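PDB 7CPX: lovastatin nonaketide synthase, polyketide synthase component from Aspergillus terreus, which builds the dihydromonacolin L nonaketide of lovastatin from malonyl-CoA, with S-adenosylmethionine as methyl donor and NADPH as reductant, as a homodimeric synthase partnered by LovC. Local coordinates for residues W235-D240 with I398-A403; P287-Q292 with D328-E333; V1645-Q1650 with M1693-D1698; P1669-K1674 with E1684-S1689. The protein carries 2 engineered substitutions. One frame throughout, in Å; residues are numbered along the deposited sequence.

Interaction 1. Residues W235-D240 with I398-A403; sequences WDAGAD and ISPRVA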
loop_
_atom_site.group_PDB
_atom_site.type_symbol
_atom_site.label_atom_id
_atom_site.label_comp_id
_atom_site.label_asym_id
_atom_site.label_seq_id
_atom_site.Cartn_x
_atom_site.Cartn_y
_atom_site.Cartn_z
ATOM N N TRP A 235 -15.836 -42.376 6.546
ATOM C CA TRP A 235 -15.484 -43.755 6.224
ATOM C C TRP A 235 -15.714 -44.102 4.759
ATOM O O TRP A 235 -15.752 -45.287 4.407
ATOM C CB TRP A 235 -16.255 -44.745 7.106
ATOM C CG TRP A 235 -15.973 -44.621 8.576
ATOM C CD1 TRP A 235 -15.329 -43.599 9.208
ATOM C CD2 TRP A 235 -16.326 -45.560 9.597
ATOM N NE1 TRP A 235 -15.260 -43.841 10.556
ATOM C CE2 TRP A 235 -15.866 -45.040 10.821
ATOM C CE3 TRP A 235 -16.989 -46.789 9.594
ATOM C CZ2 TRP A 235 -16.046 -45.706 12.029
ATOM C CZ3 TRP A 235 -17.167 -47.448 10.792
ATOM C CH2 TRP A 235 -16.697 -46.906 11.992
ATOM N N ASP A 236 -15.864 -43.107 3.892
ATOM C CA ASP A 236 -16.138 -43.353 2.487
ATOM C C ASP A 236 -14.846 -43.348 1.679
ATOM O O ASP A 236 -13.834 -42.765 2.077
ATOM C CB ASP A 236 -17.098 -42.300 1.936
ATOM C CG ASP A 236 -17.598 -42.634 0.545
ATOM O OD1 ASP A 236 -18.465 -43.524 0.420
ATOM O OD2 ASP A 236 -17.123 -42.006 -0.425
ATOM N N ALA A 237 -14.891 -44.016 0.525
ATOM C CA ALA A 237 -13.737 -44.032 -0.365
ATOM C C ALA A 237 -13.361 -42.633 -0.828
ATOM O O ALA A 237 -12.200 -42.401 -1.185
ATOM C CB ALA A 237 -14.018 -44.925 -1.573
ATOM N N GLY A 238 -14.309 -41.700 -0.827
ATOM C CA GLY A 238 -14.045 -40.320 -1.165
ATOM C C GLY A 238 -13.509 -39.487 -0.027
ATOM O O GLY A 238 -13.435 -38.262 -0.145
ATOM N N ALA A 239 -13.136 -40.122 1.084
ATOM C CA ALA A 239 -12.591 -39.413 2.234
ATOM C C ALA A 239 -11.375 -38.589 1.830
ATOM O O ALA A 239 -10.345 -39.143 1.434
ATOM C CB ALA A 239 -12.219 -40.402 3.339
ATOM N N ASP A 240 -11.491 -37.263 1.929
ATOM C CA ASP A 240 -10.395 -36.372 1.568
ATOM C C ASP A 240 -10.241 -35.228 2.565
ATOM O O ASP A 240 -9.677 -34.185 2.216
ATOM C CB ASP A 240 -10.604 -35.809 0.160
ATOM C CG ASP A 240 -11.961 -35.157 -0.008
ATOM O OD1 ASP A 240 -12.747 -35.160 0.962
ATOM O OD2 ASP A 240 -12.242 -34.640 -1.110
ATOM N N ILE A 398 -17.765 -47.888 1.109
ATOM C CA ILE A 398 -16.905 -48.005 2.277
ATOM C C ILE A 398 -15.453 -47.825 1.859
ATOM O O ILE A 398 -14.998 -48.378 0.850
ATOM C CB ILE A 398 -17.121 -49.361 2.969
ATOM C CG1 ILE A 398 -16.392 -49.401 4.314
ATOM C CG2 ILE A 398 -16.638 -50.495 2.082
ATOM C CD1 ILE A 398 -16.947 -48.439 5.335
ATOM N N SER A 399 -14.719 -47.042 2.640
ATOM C CA SER A 399 -13.319 -46.806 2.332
ATOM C C SER A 399 -12.545 -48.120 2.418
ATOM O O SER A 399 -12.763 -48.910 3.345
ATOM C CB SER A 399 -12.725 -45.783 3.300
ATOM O OG SER A 399 -11.367 -45.521 2.992
ATOM N N PRO A 400 -11.636 -48.392 1.476
ATOM C CA PRO A 400 -10.845 -49.628 1.576
ATOM C C PRO A 400 -10.071 -49.734 2.875
ATOM O O PRO A 400 -9.904 -50.841 3.402
ATOM C CB PRO A 400 -9.906 -49.544 0.364
ATOM C CG PRO A 400 -10.585 -48.626 -0.587
ATOM C CD PRO A 400 -11.310 -47.630 0.259
ATOM N N ARG A 401 -9.590 -48.610 3.407
ATOM C CA ARG A 401 -8.856 -48.645 4.667
ATOM C C ARG A 401 -9.773 -48.977 5.835
ATOM O O ARG A 401 -9.324 -49.559 6.829
ATOM C CB ARG A 401 -8.165 -47.302 4.906
ATOM C CG ARG A 401 -7.399 -46.771 3.706
ATOM C CD ARG A 401 -6.674 -45.479 4.037
ATOM N NE ARG A 401 -5.524 -45.704 4.904
ATOM C CZ ARG A 401 -4.745 -44.744 5.381
ATOM N NH1 ARG A 401 -4.974 -43.469 5.114
ATOM N NH2 ARG A 401 -3.708 -45.071 6.148
ATOM N N VAL A 402 -11.053 -48.616 5.735
ATOM C CA VAL A 402 -12.006 -48.889 6.804
ATOM C C VAL A 402 -12.682 -50.246 6.653
ATOM O O VAL A 402 -13.243 -50.761 7.632
ATOM C CB VAL A 402 -13.076 -47.783 6.861
ATOM C CG1 VAL A 402 -14.115 -48.103 7.916
ATOM C CG2 VAL A 402 -12.431 -46.440 7.142
ATOM N N ALA A 403 -12.640 -50.843 5.463
ATOM C CA ALA A 403 -13.318 -52.119 5.254
ATOM C C ALA A 403 -12.892 -53.193 6.245
ATOM O O ALA A 403 -13.772 -53.918 6.741
ATOM C CB ALA A 403 -13.085 -52.592 3.815
#
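Trp235 O accepts from Ser399 N (2.7 Å, angle at hydrogen 156°) where two loops of the ketosynthase domain run together, their backbones joined in a single bridge of Asp236 with Ile398. Beside this bond the side chains meet mainly through apolar packing. Val402 carries CG1 anti to its backbone N (chi1 177°) and brings that methyl obliquely to the six-membered ring of Trp235, CG1 3.6 Å from CE3, the two side chains crossing at about a right angle. Ile398 reaches back with CD1 to lie 4.2 Å from Trp235 CB, while Pro400 CD brushes Ala237 CB at the exposed end. Asp236 to Ala239 form a type I beta turn; the short carboxylate of Asp236 reaches back so that OD2 takes Gly238 N (2.9 Å) in an Asx turn, and the residues that follow are small. Its other oxygen, OD1, binds the backbone N atoms of Asp396 and Lys397, which ties the turn to the partner loop. The Trp235 side chain lies about 7 Å from that of His320, a predicted catalytic residue. The directional bonds all involve backbone amides, accepted by Asp236 and Trp235 O, whereas Val402 CG1 on the indole and Ile398 CD1 at Trp235 CB pack without directional bonds.

Interaction 2. Residues P287-Q292 with D328-E333; sequences PNHSAQ and DPQEAE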
loop_
_atom_site.group_PDB
_atom_site.type_symbol
_atom_site.label_atom_id
_atom_site.label_comp_id
_atom_site.label_asym_id
_atom_site.label_seq_id
_atom_site.Cartn_x
_atom_site.Cartn_y
_atom_site.Cartn_z
ATOM N N PRO A 287 -4.678 -39.498 14.654
ATOM C CA PRO A 287 -5.312 -40.163 15.794
ATOM C C PRO A 287 -4.771 -41.571 15.986
ATOM O O PRO A 287 -4.192 -42.177 15.083
ATOM C CB PRO A 287 -6.795 -40.181 15.416
ATOM C CG PRO A 287 -6.795 -40.181 13.938
ATOM C CD PRO A 287 -5.602 -39.368 13.516
ATOM N N ASN A 288 -4.974 -42.090 17.193
ATOM C CA ASN A 288 -4.503 -43.414 17.572
ATOM C C ASN A 288 -5.707 -44.316 17.805
ATOM O O ASN A 288 -6.564 -44.008 18.640
ATOM C CB ASN A 288 -3.632 -43.345 18.825
ATOM C CG ASN A 288 -2.956 -44.663 19.139
ATOM O OD1 ASN A 288 -3.488 -45.735 18.851
ATOM N ND2 ASN A 288 -1.772 -44.591 19.733
ATOM N N HIS A 289 -5.767 -45.425 17.067
ATOM C CA HIS A 289 -6.857 -46.375 17.261
ATOM C C HIS A 289 -6.775 -47.031 18.632
ATOM O O HIS A 289 -7.802 -47.255 19.282
ATOM C CB HIS A 289 -6.836 -47.435 16.161
ATOM C CG HIS A 289 -5.641 -48.336 16.214
ATOM N ND1 HIS A 289 -4.452 -48.035 15.585
ATOM C CD2 HIS A 289 -5.450 -49.529 16.825
ATOM C CE1 HIS A 289 -3.582 -49.005 15.804
ATOM N NE2 HIS A 289 -4.163 -49.924 16.554
ATOM N N SER A 290 -5.562 -47.356 19.084
ATOM C CA SER A 290 -5.407 -47.989 20.389
ATOM C C SER A 290 -5.881 -47.067 21.503
ATOM O O SER A 290 -6.555 -47.508 22.442
ATOM C CB SER A 290 -3.946 -48.383 20.606
ATOM O OG SER A 290 -3.765 -48.985 21.876
ATOM N N ALA A 291 -5.537 -45.781 21.418
ATOM C CA ALA A 291 -5.953 -44.837 22.448
ATOM C C ALA A 291 -7.470 -44.719 22.501
ATOM O O ALA A 291 -8.060 -44.693 23.586
ATOM C CB ALA A 291 -5.317 -43.471 22.192
ATOM N N GLN A 292 -8.120 -44.652 21.339
ATOM C CA GLN A 292 -9.574 -44.525 21.313
ATOM C C GLN A 292 -10.249 -45.805 21.792
ATOM O O GLN A 292 -11.281 -45.754 22.472
ATOM C CB GLN A 292 -10.033 -44.160 19.904
ATOM C CG GLN A 292 -9.501 -42.820 19.432
ATOM C CD GLN A 292 -9.646 -42.625 17.941
ATOM O OE1 GLN A 292 -10.256 -43.442 17.252
ATOM N NE2 GLN A 292 -9.082 -41.538 17.431
ATOM N N ASP A 328 -10.221 -41.676 9.865
ATOM C CA ASP A 328 -11.380 -42.566 9.861
ATOM C C ASP A 328 -10.990 -44.025 10.051
ATOM O O ASP A 328 -11.645 -44.719 10.848
ATOM C CB ASP A 328 -12.173 -42.368 8.565
ATOM C CG ASP A 328 -12.960 -41.073 8.555
ATOM O OD1 ASP A 328 -12.817 -40.279 9.507
ATOM O OD2 ASP A 328 -13.725 -40.850 7.594
ATOM N N PRO A 329 -9.979 -44.561 9.359
ATOM C CA PRO A 329 -9.594 -45.958 9.619
ATOM C C PRO A 329 -9.193 -46.205 11.060
ATOM O O PRO A 329 -9.525 -47.257 11.621
ATOM C CB PRO A 329 -8.420 -46.182 8.654
ATOM C CG PRO A 329 -8.575 -45.136 7.607
ATOM C CD PRO A 329 -9.158 -43.952 8.300
ATOM N N GLN A 330 -8.490 -45.257 11.681
ATOM C CA GLN A 330 -8.113 -45.418 13.080
ATOM C C GLN A 330 -9.346 -45.508 13.965
ATOM O O GLN A 330 -9.419 -46.356 14.862
ATOM C CB GLN A 330 -7.225 -44.253 13.520
ATOM C CG GLN A 330 -5.918 -44.137 12.753
ATOM C CD GLN A 330 -4.892 -45.169 13.177
ATOM O OE1 GLN A 330 -5.089 -45.893 14.152
ATOM N NE2 GLN A 330 -3.787 -45.237 12.446
ATOM N N GLU A 331 -10.332 -44.643 13.722
ATOM C CA GLU A 331 -11.554 -44.671 14.517
ATOM C C GLU A 331 -12.318 -45.970 14.310
ATOM O O GLU A 331 -12.845 -46.547 15.269
ATOM C CB GLU A 331 -12.437 -43.480 14.159
ATOM C CG GLU A 331 -13.718 -43.416 14.959
ATOM C CD GLU A 331 -14.489 -42.143 14.711
ATOM O OE1 GLU A 331 -14.319 -41.544 13.630
ATOM O OE2 GLU A 331 -15.263 -41.740 15.602
ATOM N N ALA A 332 -12.405 -46.436 13.065
ATOM C CA ALA A 332 -13.102 -47.689 12.800
ATOM C C ALA A 332 -12.412 -48.850 13.500
ATOM O O ALA A 332 -13.072 -49.717 14.083
ATOM C CB ALA A 332 -13.182 -47.939 11.296
ATOM N N GLU A 333 -11.079 -48.881 13.454
ATOM C CA GLU A 333 -10.340 -49.928 14.147
ATOM C C GLU A 333 -10.576 -49.862 15.647
ATOM O O GLU A 333 -10.759 -50.894 16.301
ATOM C CB GLU A 333 -8.850 -49.811 13.835
ATOM C CG GLU A 333 -7.986 -50.847 14.531
ATOM C CD GLU A 333 -6.546 -50.809 14.062
ATOM O OE1 GLU A 333 -6.224 -49.965 13.201
ATOM O OE2 GLU A 333 -5.736 -51.621 14.556
#
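Gln330 OE1 is held by two donors of one residue: His289 ND1 donates to it at 2.7 Å, and His289 N makes a weak bond of 3.0 Å to the same oxygen. The grip joins the start of helix 289-302 to helix 327-339, both in the C-terminal half of the thiolase-fold ketosynthase. Asn288 stands at the N-cap of the first helix, its OD1 accepting weak bonds from Ser290 N and Ala291 N, and Gln330 OE1 meets the amide of His289, just before those Asn288 caps. The ND1 bond lies in the carbonyl plane and only 8° out of the imidazole plane, and ring and amide are nearly coplanar. Gln330 bends at chi2 (-76°), which swings CD back toward Pro287 and His289; an amide suits this place because its oxygen can take both donors. Pro287 CG meets Gln330 CB at 4.1 Å.

Glu333, extended beyond CG, stacks its carboxylate on one face of the imidazole, the planes 13° apart. OE2 is 3.1 Å from His289 NE2, but the angle is too poor for a hydrogen bond; a carboxylate over the ring might nevertheless stabilise positive charge on it. Farther along, Gln292 OE1 lies against the Glu331 backbone. Glu331 turns the other way, where OE1 accepts from Gly321 N, and its side chain comes about 3 Å from that of His320, predicted to be catalytic. Across the imidazole from Glu333, Asn288 OD1 lies 4.1 Å above the opposite face of the His289 ring, offset toward its rim.

Interaction 3. Residues V1645-Q1650 with M1693-D1698; sequences VVVGGQ and MLTELD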
loop_
_atom_site.group_PDB
_atom_site.type_symbol
_atom_site.label_atom_id
_atom_site.label_comp_id
_atom_site.label_asym_id
_atom_site.label_seq_id
_atom_site.Cartn_x
_atom_site.Cartn_y
_atom_site.Cartn_z
ATOM N N VAL A 1645 65.722 -36.745 -50.910
ATOM C CA VAL A 1645 65.391 -36.503 -52.308
ATOM C C VAL A 1645 65.243 -35.001 -52.502
ATOM O O VAL A 1645 64.408 -34.368 -51.848
ATOM C CB VAL A 1645 64.101 -37.226 -52.729
ATOM C CG1 VAL A 1645 63.854 -37.042 -54.215
ATOM C CG2 VAL A 1645 64.168 -38.706 -52.367
ATOM N N VAL A 1646 66.038 -34.435 -53.402
ATOM C CA VAL A 1646 65.991 -33.012 -53.714
ATOM C C VAL A 1646 65.251 -32.834 -55.029
ATOM O O VAL A 1646 65.532 -33.534 -56.010
ATOM C CB VAL A 1646 67.401 -32.408 -53.789
ATOM C CG1 VAL A 1646 67.313 -30.898 -53.923
ATOM C CG2 VAL A 1646 68.211 -32.794 -52.565
ATOM N N VAL A 1647 64.294 -31.911 -55.045
ATOM C CA VAL A 1647 63.484 -31.618 -56.219
ATOM C C VAL A 1647 63.599 -30.131 -56.513
ATOM O O VAL A 1647 63.441 -29.301 -55.610
ATOM C CB VAL A 1647 62.014 -32.021 -56.011
ATOM C CG1 VAL A 1647 61.246 -31.929 -57.319
ATOM C CG2 VAL A 1647 61.924 -33.422 -55.427
ATOM N N GLY A 1648 63.870 -29.797 -57.776
ATOM C CA GLY A 1648 64.047 -28.423 -58.201
ATOM C C GLY A 1648 65.443 -28.201 -58.764
ATOM O O GLY A 1648 65.981 -29.049 -59.481
ATOM N N GLY A 1649 66.023 -27.053 -58.423
ATOM C CA GLY A 1649 67.358 -26.728 -58.876
ATOM C C GLY A 1649 67.451 -26.245 -60.303
ATOM O O GLY A 1649 68.559 -26.182 -60.845
ATOM N N GLN A 1650 66.326 -25.915 -60.940
ATOM C CA GLN A 1650 66.369 -25.469 -62.329
ATOM C C GLN A 1650 66.929 -24.056 -62.443
ATOM O O GLN A 1650 67.775 -23.785 -63.303
ATOM C CB GLN A 1650 64.973 -25.546 -62.943
ATOM C CG GLN A 1650 64.936 -25.315 -64.444
ATOM C CD GLN A 1650 65.631 -26.416 -65.221
ATOM O OE1 GLN A 1650 66.071 -27.413 -64.648
ATOM N NE2 GLN A 1650 65.732 -26.240 -66.532
ATOM N N MET A 1693 62.599 -29.403 -51.409
ATOM C CA MET A 1693 61.936 -28.952 -52.626
ATOM C C MET A 1693 62.375 -27.528 -52.938
ATOM O O MET A 1693 62.019 -26.589 -52.219
ATOM C CB MET A 1693 60.422 -29.034 -52.466
ATOM C CG MET A 1693 59.932 -30.354 -51.889
ATOM S SD MET A 1693 60.242 -31.760 -52.969
ATOM C CE MET A 1693 59.159 -31.367 -54.338
ATOM N N LEU A 1694 63.146 -27.376 -54.010
ATOM C CA LEU A 1694 63.500 -26.072 -54.553
ATOM C C LEU A 1694 62.575 -25.657 -55.688
ATOM O O LEU A 1694 62.850 -24.663 -56.369
ATOM C CB LEU A 1694 64.950 -26.081 -55.041
ATOM C CG LEU A 1694 66.040 -25.990 -53.969
ATOM C CD1 LEU A 1694 65.896 -27.095 -52.933
ATOM C CD2 LEU A 1694 67.417 -26.041 -54.615
ATOM N N THR A 1695 61.486 -26.398 -55.904
ATOM C CA THR A 1695 60.603 -26.113 -57.029
ATOM C C THR A 1695 60.022 -24.709 -56.936
ATOM O O THR A 1695 59.920 -24.005 -57.946
ATOM C CB THR A 1695 59.479 -27.149 -57.087
ATOM O OG1 THR A 1695 58.736 -27.122 -55.863
ATOM C CG2 THR A 1695 60.052 -28.539 -57.297
ATOM N N GLU A 1696 59.631 -24.287 -55.733
ATOM C CA GLU A 1696 59.052 -22.959 -55.578
ATOM C C GLU A 1696 60.042 -21.866 -55.949
ATOM O O GLU A 1696 59.626 -20.808 -56.435
ATOM C CB GLU A 1696 58.559 -22.761 -54.145
ATOM C CG GLU A 1696 57.805 -23.952 -53.585
ATOM C CD GLU A 1696 56.826 -24.539 -54.581
ATOM O OE1 GLU A 1696 56.192 -23.762 -55.326
ATOM O OE2 GLU A 1696 56.701 -25.780 -54.625
ATOM N N LEU A 1697 61.339 -22.095 -55.733
ATOM C CA LEU A 1697 62.341 -21.192 -56.286
ATOM C C LEU A 1697 62.296 -21.206 -57.806
ATOM O O LEU A 1697 62.452 -20.158 -58.443
ATOM C CB LEU A 1697 63.732 -21.583 -55.788
ATOM C CG LEU A 1697 63.857 -21.841 -54.283
ATOM C CD1 LEU A 1697 65.304 -22.105 -53.904
ATOM C CD2 LEU A 1697 63.297 -20.680 -53.477
ATOM N N ASP A 1698 62.084 -22.378 -58.396
ATOM C CA ASP A 1698 61.832 -22.515 -59.820
ATOM C C ASP A 1698 60.355 -22.231 -60.085
ATOM O O ASP A 1698 59.648 -21.674 -59.241
ATOM C CB ASP A 1698 62.239 -23.908 -60.297
ATOM C CG ASP A 1698 63.658 -24.267 -59.906
ATOM O OD1 ASP A 1698 64.489 -23.345 -59.769
ATOM O OD2 ASP A 1698 63.942 -25.471 -59.736
#
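Val1647 and Met1693 make the dense, buried end of this contact, paired in a parallel beta bridge with side chains side by side and pointing the same way. Met1693 bends at both chi2 and chi3, and the second bend (-67°) brings CE to 3.4 Å from Val1647 CB; the flexible thioether can fold alongside the compact, branched valine. Thr1695 adds its methyl, CG2, at 3.6 Å from Val1647 CG1. On the other side of the sheet, Val1646 CG1 meets Leu1694 CD1 at 4.2 Å, beneath helix 1652-1664. Leu1694 N donates to Val1647 O, continuing the strand pairing.

These are the ends of two neighbouring parallel strands, 1644-1647 and 1689-1693, in a Rossmann-like sheet whose parallel strands are connected through helices; its order is consistent with the truncated structural ketoreductase half found in such synthases. Past the strand the chain turns through Gly1648 and Gly1649 toward helix 1652-1664. Gly1648 has phi 119°, a conformation that side-chain-bearing residues rarely adopt, and its CA runs close to the backbone of Leu1694 and Thr1695.

The far end is polar, and its solvent side is the exposed side chain of Gln1650. Asp1698 OD2 accepts from Gln1650 N at 2.7 Å, the donor standing 41° out of the carboxylate plane. Its OD1 is taken by Thr1651 OG1 and Ser1654 OG at the start of helix 1652-1664, so a short acid is well sized to meet the backbone and hydroxyls together. Gln1650 CB touches OD2 at 3.4 Å, yet the rest of that exposed side chain leads away from Asp1698.

Interaction 4. Residues P1669-K1674 with E1684-S1689; sequences PLQTYK and ELPMKS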
loop_
_atom_site.group_PDB
_atom_site.type_symbol
_atom_site.label_atom_id
_atom_site.label_comp_id
_atom_site.label_asym_id
_atom_site.label_seq_id
_atom_site.Cartn_x
_atom_site.Cartn_y
_atom_site.Cartn_z
ATOM N N PRO A 1669 71.864 -41.216 -48.321
ATOM C CA PRO A 1669 71.334 -41.590 -49.636
ATOM C C PRO A 1669 70.688 -40.383 -50.297
ATOM O O PRO A 1669 69.982 -39.605 -49.652
ATOM C CB PRO A 1669 70.310 -42.683 -49.316
ATOM C CG PRO A 1669 70.728 -43.222 -47.988
ATOM C CD PRO A 1669 71.318 -42.063 -47.245
ATOM N N LEU A 1670 70.933 -40.227 -51.596
ATOM C CA LEU A 1670 70.534 -39.018 -52.297
ATOM C C LEU A 1670 69.866 -39.351 -53.621
ATOM O O LEU A 1670 70.337 -40.211 -54.372
ATOM C CB LEU A 1670 71.739 -38.102 -52.549
ATOM C CG LEU A 1670 71.434 -36.795 -53.285
ATOM C CD1 LEU A 1670 70.456 -35.946 -52.491
ATOM C CD2 LEU A 1670 72.713 -36.023 -53.557
ATOM N N GLN A 1671 68.766 -38.656 -53.893
ATOM C CA GLN A 1671 68.145 -38.623 -55.208
ATOM C C GLN A 1671 67.934 -37.169 -55.597
ATOM O O GLN A 1671 67.756 -36.306 -54.736
ATOM C CB GLN A 1671 66.807 -39.370 -55.236
ATOM C CG GLN A 1671 66.910 -40.852 -54.925
ATOM C CD GLN A 1671 65.573 -41.560 -55.038
ATOM O OE1 GLN A 1671 64.522 -40.921 -55.079
ATOM N NE2 GLN A 1671 65.608 -42.886 -55.094
ATOM N N THR A 1672 67.962 -36.896 -56.900
ATOM C CA THR A 1672 67.813 -35.534 -57.392
ATOM C C THR A 1672 66.922 -35.520 -58.622
ATOM O O THR A 1672 67.027 -36.392 -59.489
ATOM C CB THR A 1672 69.170 -34.907 -57.729
ATOM O OG1 THR A 1672 69.853 -35.719 -58.693
ATOM C CG2 THR A 1672 70.020 -34.784 -56.477
ATOM N N TYR A 1673 66.044 -34.520 -58.688
ATOM C CA TYR A 1673 65.146 -34.343 -59.820
ATOM C C TYR A 1673 65.028 -32.860 -60.127
ATOM O O TYR A 1673 64.851 -32.047 -59.215
ATOM C CB TYR A 1673 63.767 -34.943 -59.529
ATOM C CG TYR A 1673 63.819 -36.409 -59.166
ATOM C CD1 TYR A 1673 63.768 -37.388 -60.147
ATOM C CD2 TYR A 1673 63.926 -36.812 -57.844
ATOM C CE1 TYR A 1673 63.820 -38.728 -59.821
ATOM C CE2 TYR A 1673 63.978 -38.149 -57.508
ATOM C CZ TYR A 1673 63.924 -39.103 -58.499
ATOM O OH TYR A 1673 63.976 -40.437 -58.167
ATOM N N LYS A 1674 65.127 -32.513 -61.412
ATOM C CA LYS A 1674 65.097 -31.107 -61.800
ATOM C C LYS A 1674 63.748 -30.472 -61.487
ATOM O O LYS A 1674 63.686 -29.324 -61.032
ATOM C CB LYS A 1674 65.417 -30.969 -63.288
ATOM C CG LYS A 1674 66.739 -31.595 -63.703
ATOM C CD LYS A 1674 67.911 -30.970 -62.966
ATOM C CE LYS A 1674 69.234 -31.550 -63.432
ATOM N NZ LYS A 1674 70.385 -30.968 -62.691
ATOM N N GLU A 1684 61.540 -44.962 -59.401
ATOM C CA GLU A 1684 61.578 -45.484 -58.042
ATOM C C GLU A 1684 61.851 -44.347 -57.071
ATOM O O GLU A 1684 62.722 -43.509 -57.322
ATOM C CB GLU A 1684 62.652 -46.568 -57.898
ATOM C CG GLU A 1684 62.781 -47.138 -56.494
ATOM C CD GLU A 1684 63.821 -48.237 -56.405
ATOM O OE1 GLU A 1684 64.413 -48.581 -57.450
ATOM O OE2 GLU A 1684 64.047 -48.755 -55.292
ATOM N N LEU A 1685 61.106 -44.323 -55.970
ATOM C CA LEU A 1685 61.304 -43.358 -54.901
ATOM C C LEU A 1685 61.158 -44.065 -53.564
ATOM O O LEU A 1685 60.371 -45.011 -53.443
ATOM C CB LEU A 1685 60.292 -42.205 -54.980
ATOM C CG LEU A 1685 60.331 -41.342 -56.241
ATOM C CD1 LEU A 1685 59.176 -40.359 -56.236
ATOM C CD2 LEU A 1685 61.654 -40.605 -56.350
ATOM N N PRO A 1686 61.897 -43.632 -52.543
ATOM C CA PRO A 1686 61.699 -44.198 -51.204
ATOM C C PRO A 1686 60.490 -43.582 -50.518
ATOM O O PRO A 1686 60.277 -42.367 -50.560
ATOM C CB PRO A 1686 63.001 -43.848 -50.474
ATOM C CG PRO A 1686 63.515 -42.638 -51.166
ATOM C CD PRO A 1686 63.023 -42.680 -52.584
ATOM N N MET A 1687 59.691 -44.438 -49.882
ATOM C CA MET A 1687 58.452 -43.988 -49.258
ATOM C C MET A 1687 58.668 -43.349 -47.893
ATOM O O MET A 1687 57.748 -42.700 -47.382
ATOM C CB MET A 1687 57.473 -45.156 -49.133
ATOM C CG MET A 1687 56.746 -45.469 -50.430
ATOM S SD MET A 1687 55.457 -46.714 -50.250
ATOM C CE MET A 1687 54.680 -46.621 -51.860
ATOM N N LYS A 1688 59.845 -43.512 -47.292
ATOM C CA LYS A 1688 60.223 -42.787 -46.086
ATOM C C LYS A 1688 61.166 -41.637 -46.419
ATOM O O LYS A 1688 62.050 -41.293 -45.630
ATOM C CB LYS A 1688 60.862 -43.729 -45.068
ATOM C CG LYS A 1688 59.970 -44.886 -44.645
ATOM C CD LYS A 1688 58.681 -44.398 -44.001
ATOM C CE LYS A 1688 57.831 -45.555 -43.509
ATOM N NZ LYS A 1688 56.547 -45.087 -42.919
ATOM N N SER A 1689 60.980 -41.039 -47.591
ATOM C CA SER A 1689 61.894 -40.025 -48.085
ATOM C C SER A 1689 61.814 -38.748 -47.260
ATOM O O SER A 1689 60.763 -38.388 -46.721
ATOM C CB SER A 1689 61.580 -39.699 -49.543
ATOM O OG SER A 1689 62.410 -38.654 -50.019
#
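Gln1671 and Pro1686 reach toward each other tip to tip, and the contact they begin is mostly one of van der Waals packing. Pro1686 CD lies 3.4 Å from Gln1671 OE1 and 3.6 Å from its NE2, so the CD methylene of the ring lies against both the O and the N of the amide. Gln1671 is extended beyond CG (chi2 -177°), and that reach lets an amide on a strand span the gap to the loop. Leu1685 fills the angle between the two strand side chains: CD2 comes 3.2 Å from Gln1671 OE1 and 3.5 Å from Tyr1673 CZ. Its forked end lets CD2 reach the tyrosine while the residue also packs on two helices.

A hydrogen bond between two side chains of the strand sets the polar part. Tyr1673 OH donates to Gln1671 OE1 at 3.2 Å, standing well above the amide's carbonyl plane (75° out of it).

Strand 1670-1673 is the edge strand of its sheet within this chain, beside strand 1644-1647, whose Val1645 touches both Gln1671 and Tyr1673. Leu1685 packs on Leu1679 of helix 1676-1680 and on Leu1715 and Tyr1719 of helix 1705-1719.

Overall arrangement
The contacts form two pairs far apart in one chain, with centres about 100 Å between pairs. Interactions 1 and 2 share the ketosynthase domain and touch: Asp328 OD2 of interaction 2 takes Trp235 N of interaction 1, and Ala332 packs against Trp235 and Val402. Both are partly buried; one couples loops by a backbone bridge and apolar packing, the other couples helices by a glutamine oxygen taking a side-chain and a weaker backbone donor, with a stacked carboxylate. Interactions 3 and 4 both reach one Rossmann-like sheet, through the adjacent strands 1644-1647 and 1670-1673. Interaction 3 is buried, with a parallel bridge at the strand ends and an acid gripping a loop amide, whereas interaction 4 is a surface contact carried chiefly by packing.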